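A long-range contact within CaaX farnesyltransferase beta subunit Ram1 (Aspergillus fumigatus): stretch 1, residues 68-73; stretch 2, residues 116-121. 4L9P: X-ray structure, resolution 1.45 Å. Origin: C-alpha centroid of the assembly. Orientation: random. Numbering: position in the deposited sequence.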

ATOM      1  N   VAL B  68      31.804 -16.133 -10.507  1.00 31.14           N
ATOM      2  CA  VAL B  68      30.587 -15.974  -9.735  1.00 29.86           C
ATOM      3  C   VAL B  68      30.450 -17.125  -8.705  1.00 28.91           C
ATOM      4  O   VAL B  68      30.699 -18.298  -8.991  1.00 30.07           O
ATOM      5  CB  VAL B  68      29.310 -15.813 -10.650  1.00 28.49           C
ATOM      6  CG1 VAL B  68      28.001 -15.766  -9.801  1.00 27.26           C
ATOM      7  CG2 VAL B  68      29.415 -14.559 -11.553  1.00 27.96           C
ATOM      8  N   HIS B  69      30.096 -16.738  -7.497  1.00 26.60           N
ATOM      9  CA  HIS B  69      29.919 -17.646  -6.375  1.00 25.72           C
ATOM     10  C   HIS B  69      29.020 -18.867  -6.685  1.00 24.61           C
ATOM     11  O   HIS B  69      27.913 -18.733  -7.207  1.00 23.37           O
ATOM     12  CB  HIS B  69      29.343 -16.831  -5.233  1.00 25.43           C
ATOM     13  CG  HIS B  69      29.508 -17.474  -3.908  1.00 25.03           C
ATOM     14  ND1 HIS B  69      28.824 -18.622  -3.569  1.00 25.35           N
ATOM     15  CD2 HIS B  69      30.229 -17.119  -2.819  1.00 25.78           C
ATOM     16  CE1 HIS B  69      29.145 -18.970  -2.339  1.00 26.59           C
ATOM     17  NE2 HIS B  69      30.002 -18.081  -1.862  1.00 26.89           N
ATOM     18  N   PRO B  70      29.498 -20.076  -6.351  1.00 23.06           N
ATOM     19  CA  PRO B  70      28.760 -21.314  -6.629  1.00 22.69           C
ATOM     20  C   PRO B  70      27.436 -21.463  -5.873  1.00 21.77           C
ATOM     21  O   PRO B  70      26.594 -22.295  -6.249  1.00 23.59           O
ATOM     22  CB  PRO B  70      29.782 -22.418  -6.232  1.00 24.55           C
ATOM     23  CG  PRO B  70      30.668 -21.727  -5.222  1.00 25.05           C
ATOM     24  CD  PRO B  70      30.852 -20.370  -5.817  1.00 23.94           C
ATOM     25  N   GLY B  71      27.224 -20.647  -4.856  1.00 17.25           N
ATOM     26  CA  GLY B  71      26.004 -20.784  -4.068  1.00 16.03           C
ATOM     27  C   GLY B  71      24.812 -19.994  -4.637  1.00 14.89           C
ATOM     28  O   GLY B  71      23.744 -19.980  -4.001  1.00 14.54           O
ATOM     29  N   ILE B  72      24.998 -19.375  -5.805  1.00 13.86           N
ATOM     30  CA  ILE B  72      23.936 -18.528  -6.413  1.00 12.26           C
ATOM     31  C   ILE B  72      23.294 -19.291  -7.554  1.00 12.46           C
ATOM     32  O   ILE B  72      23.925 -19.523  -8.588  1.00 15.02           O
ATOM     33  CB  ILE B  72      24.518 -17.209  -6.941  1.00 11.34           C
ATOM     34  CG1 ILE B  72      25.260 -16.482  -5.832  1.00 11.46           C
ATOM     35  CG2 ILE B  72      23.360 -16.300  -7.511  1.00 11.94           C
ATOM     36  CD1 ILE B  72      26.004 -15.301  -6.320  1.00 13.52           C
ATOM     37  N   PRO B  73      22.017 -19.683  -7.405  1.00 12.67           N
ATOM     38  CA  PRO B  73      21.313 -20.428  -8.456  1.00 13.13           C
ATOM     39  C   PRO B  73      21.141 -19.631  -9.753  1.00 11.90           C
ATOM     40  O   PRO B  73      21.035 -18.388  -9.709  1.00 11.75           O
ATOM     41  CB  PRO B  73      19.924 -20.662  -7.832  1.00 14.74           C
ATOM     42  CG  PRO B  73      20.168 -20.634  -6.387  1.00 14.77           C
ATOM     43  CD  PRO B  73      21.226 -19.602  -6.164  1.00 13.47           C
ATOM     44  N   PHE B 116      30.702 -12.389   2.111  1.00 13.51           N
ATOM     45  CA  PHE B 116      29.687 -13.099   1.340  1.00 14.06           C
ATOM     46  C   PHE B 116      29.474 -14.473   1.896  1.00 13.43           C
ATOM     47  O   PHE B 116      30.445 -15.210   2.118  1.00 14.75           O
ATOM     48  CB  PHE B 116      30.055 -13.181  -0.131  1.00 14.59           C
ATOM     49  CG  PHE B 116      30.100 -11.864  -0.814  1.00 16.26           C
ATOM     50  CD1 PHE B 116      31.211 -11.021  -0.676  1.00 17.14           C
ATOM     51  CD2 PHE B 116      29.037 -11.462  -1.608  1.00 16.81           C
ATOM     52  CE1 PHE B 116      31.246  -9.779  -1.325  1.00 18.70           C
ATOM     53  CE2 PHE B 116      29.064 -10.223  -2.273  1.00 17.72           C
ATOM     54  CZ  PHE B 116      30.163  -9.371  -2.106  1.00 18.99           C
ATOM     55  N   ASN B 117      28.229 -14.853   2.152  1.00 12.03           N
ATOM     56  CA  ASN B 117      27.938 -16.143   2.771  1.00 10.92           C
ATOM     57  C   ASN B 117      27.952 -17.317   1.794  1.00 11.26           C
ATOM     58  O   ASN B 117      28.276 -17.127   0.616  1.00 12.58           O
ATOM     59  CB  ASN B 117      26.616 -16.066   3.587  1.00 11.21           C
ATOM     60  CG  ASN B 117      25.373 -15.906   2.713  1.00 11.69           C
ATOM     61  OD1 ASN B 117      25.384 -16.231   1.559  1.00 10.40           O
ATOM     62  ND2 ASN B 117      24.302 -15.413   3.312  1.00 14.37           N
ATOM     63  N   LYS B 118      27.571 -18.508   2.258  1.00 12.12           N
ATOM     64  CA  LYS B 118      27.649 -19.691   1.418  1.00 12.24           C
ATOM     65  C   LYS B 118      26.695 -19.685   0.244  1.00 12.24           C
ATOM     66  O   LYS B 118      26.830 -20.463  -0.700  1.00 13.63           O
ATOM     67  CB  LYS B 118      27.447 -20.952   2.263  1.00 12.99           C
ATOM     68  CG  LYS B 118      26.111 -20.988   2.987  1.00 14.70           C
ATOM     69  CD  LYS B 118      26.051 -22.161   3.959  1.00 16.40           C
ATOM     70  CE  LYS B 118      24.678 -22.141   4.655  1.00 17.29           C
ATOM     71  NZ  LYS B 118      24.582 -22.961   5.922  1.00 19.37           N
ATOM     72  N   TYR B 119      25.702 -18.784   0.338  1.00 10.75           N
ATOM     73  CA  TYR B 119      24.744 -18.617  -0.758  1.00  9.44           C
ATOM     74  C   TYR B 119      25.162 -17.449  -1.652  1.00 10.14           C
ATOM     75  O   TYR B 119      24.388 -17.100  -2.579  1.00 10.63           O
ATOM     76  CB  TYR B 119      23.333 -18.307  -0.194  1.00  9.27           C
ATOM     77  CG  TYR B 119      22.683 -19.499   0.469  1.00  8.91           C
ATOM     78  CD1 TYR B 119      22.133 -20.553  -0.309  1.00  9.17           C
ATOM     79  CD2 TYR B 119      22.614 -19.598   1.881  1.00  8.80           C
ATOM     80  CE1 TYR B 119      21.521 -21.653   0.307  1.00 10.56           C
ATOM     81  CE2 TYR B 119      22.008 -20.680   2.491  1.00  9.66           C
ATOM     82  CZ  TYR B 119      21.457 -21.696   1.708  1.00 10.26           C
ATOM     83  OH  TYR B 119      20.849 -22.790   2.318  1.00 12.26           O
ATOM     84  N   GLY B 120      26.342 -16.880  -1.440  1.00 10.32           N
ATOM     85  CA  GLY B 120      26.861 -15.847  -2.320  1.00 10.64           C
ATOM     86  C   GLY B 120      26.314 -14.465  -1.987  1.00 10.57           C
ATOM     87  O   GLY B 120      26.448 -13.559  -2.819  1.00 12.70           O
ATOM     88  N   ILE B 121      25.745 -14.284  -0.799  1.00  8.88           N
ATOM     89  CA  ILE B 121      25.011 -13.040  -0.487  1.00  9.01           C
ATOM     90  C   ILE B 121      25.798 -12.204   0.546  1.00  9.34           C
ATOM     91  O   ILE B 121      26.340 -12.763   1.532  1.00  9.61           O
ATOM     92  CB  ILE B 121      23.680 -13.403   0.124  1.00  8.70           C
ATOM     93  CG1 ILE B 121      22.874 -14.253  -0.873  1.00  9.27           C
ATOM     94  CG2 ILE B 121      22.884 -12.101   0.516  1.00  9.10           C
ATOM     95  CD1 ILE B 121      21.558 -14.800  -0.312  1.00  9.12           C
TER
HETATM   96  O   HOH W   1      31.492 -17.160   0.394  1.00 30.80           O

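Two type I beta turns, whose touching residues lie at least 47 positions apart in sequence, pack together without one direct hydrogen bond between them, and each contributes a glycine where a CB would clash with the other. The turns run from His-69 to Ile-72 and from Asn-117 to Gly-120, closed by Ile-72 N to His-69 O at 3.3 Å and Gly-120 N to Asn-117 O at 2.8 Å. Their nearest alpha carbons are Gly-71 CA and Tyr-119 CA, 4.2 Å apart.

Such proximity depends on missing side chains. An ideal CB built on Gly-71 would lie 2.0 Å from Lys-118 O; one on Gly-120 would lie 2.4 Å from Ile-72 CG1. Gly-120 also has a phi of 83°, which by itself favours glycine. At Gly-71 the CA, polarised by its flanking amides, makes a CA-H...O contact with Lys-118 O (3.5 Å, 162° at the hydrogen).

The His-69 ring receives the other glycine. Gly-120 CA lies 3.5 Å from the ring centroid and 12° off the normal, a CH-pi contact over the face. The ring is held from its own stretch: Gly-71 N donates to His-69 ND1 at 2.9 Å and 158°, so ND1 acts as an acceptor. His-69 NE2 approaches Asn-117 O to 3.2 Å, but the angle is too poor for a hydrogen bond. Water 1 instead bridges the stretches, 2.9 Å from His-69 NE2 and donating to Phe-116 O at 2.8 Å.

Ile-72 adds van der Waals packing, its CG1 lying 3.9 Å from Gly-120 CA and 3.4 Å from the carbonyl Tyr-119 O. The side chain of Asn-117 supports its own stretch: its OD1 accepts from Tyr-119 N at 2.8 Å and from Ile-121 N at 3.1 Å, bracing the loop against which His-69 rests. The contact buries 248 Å² in total.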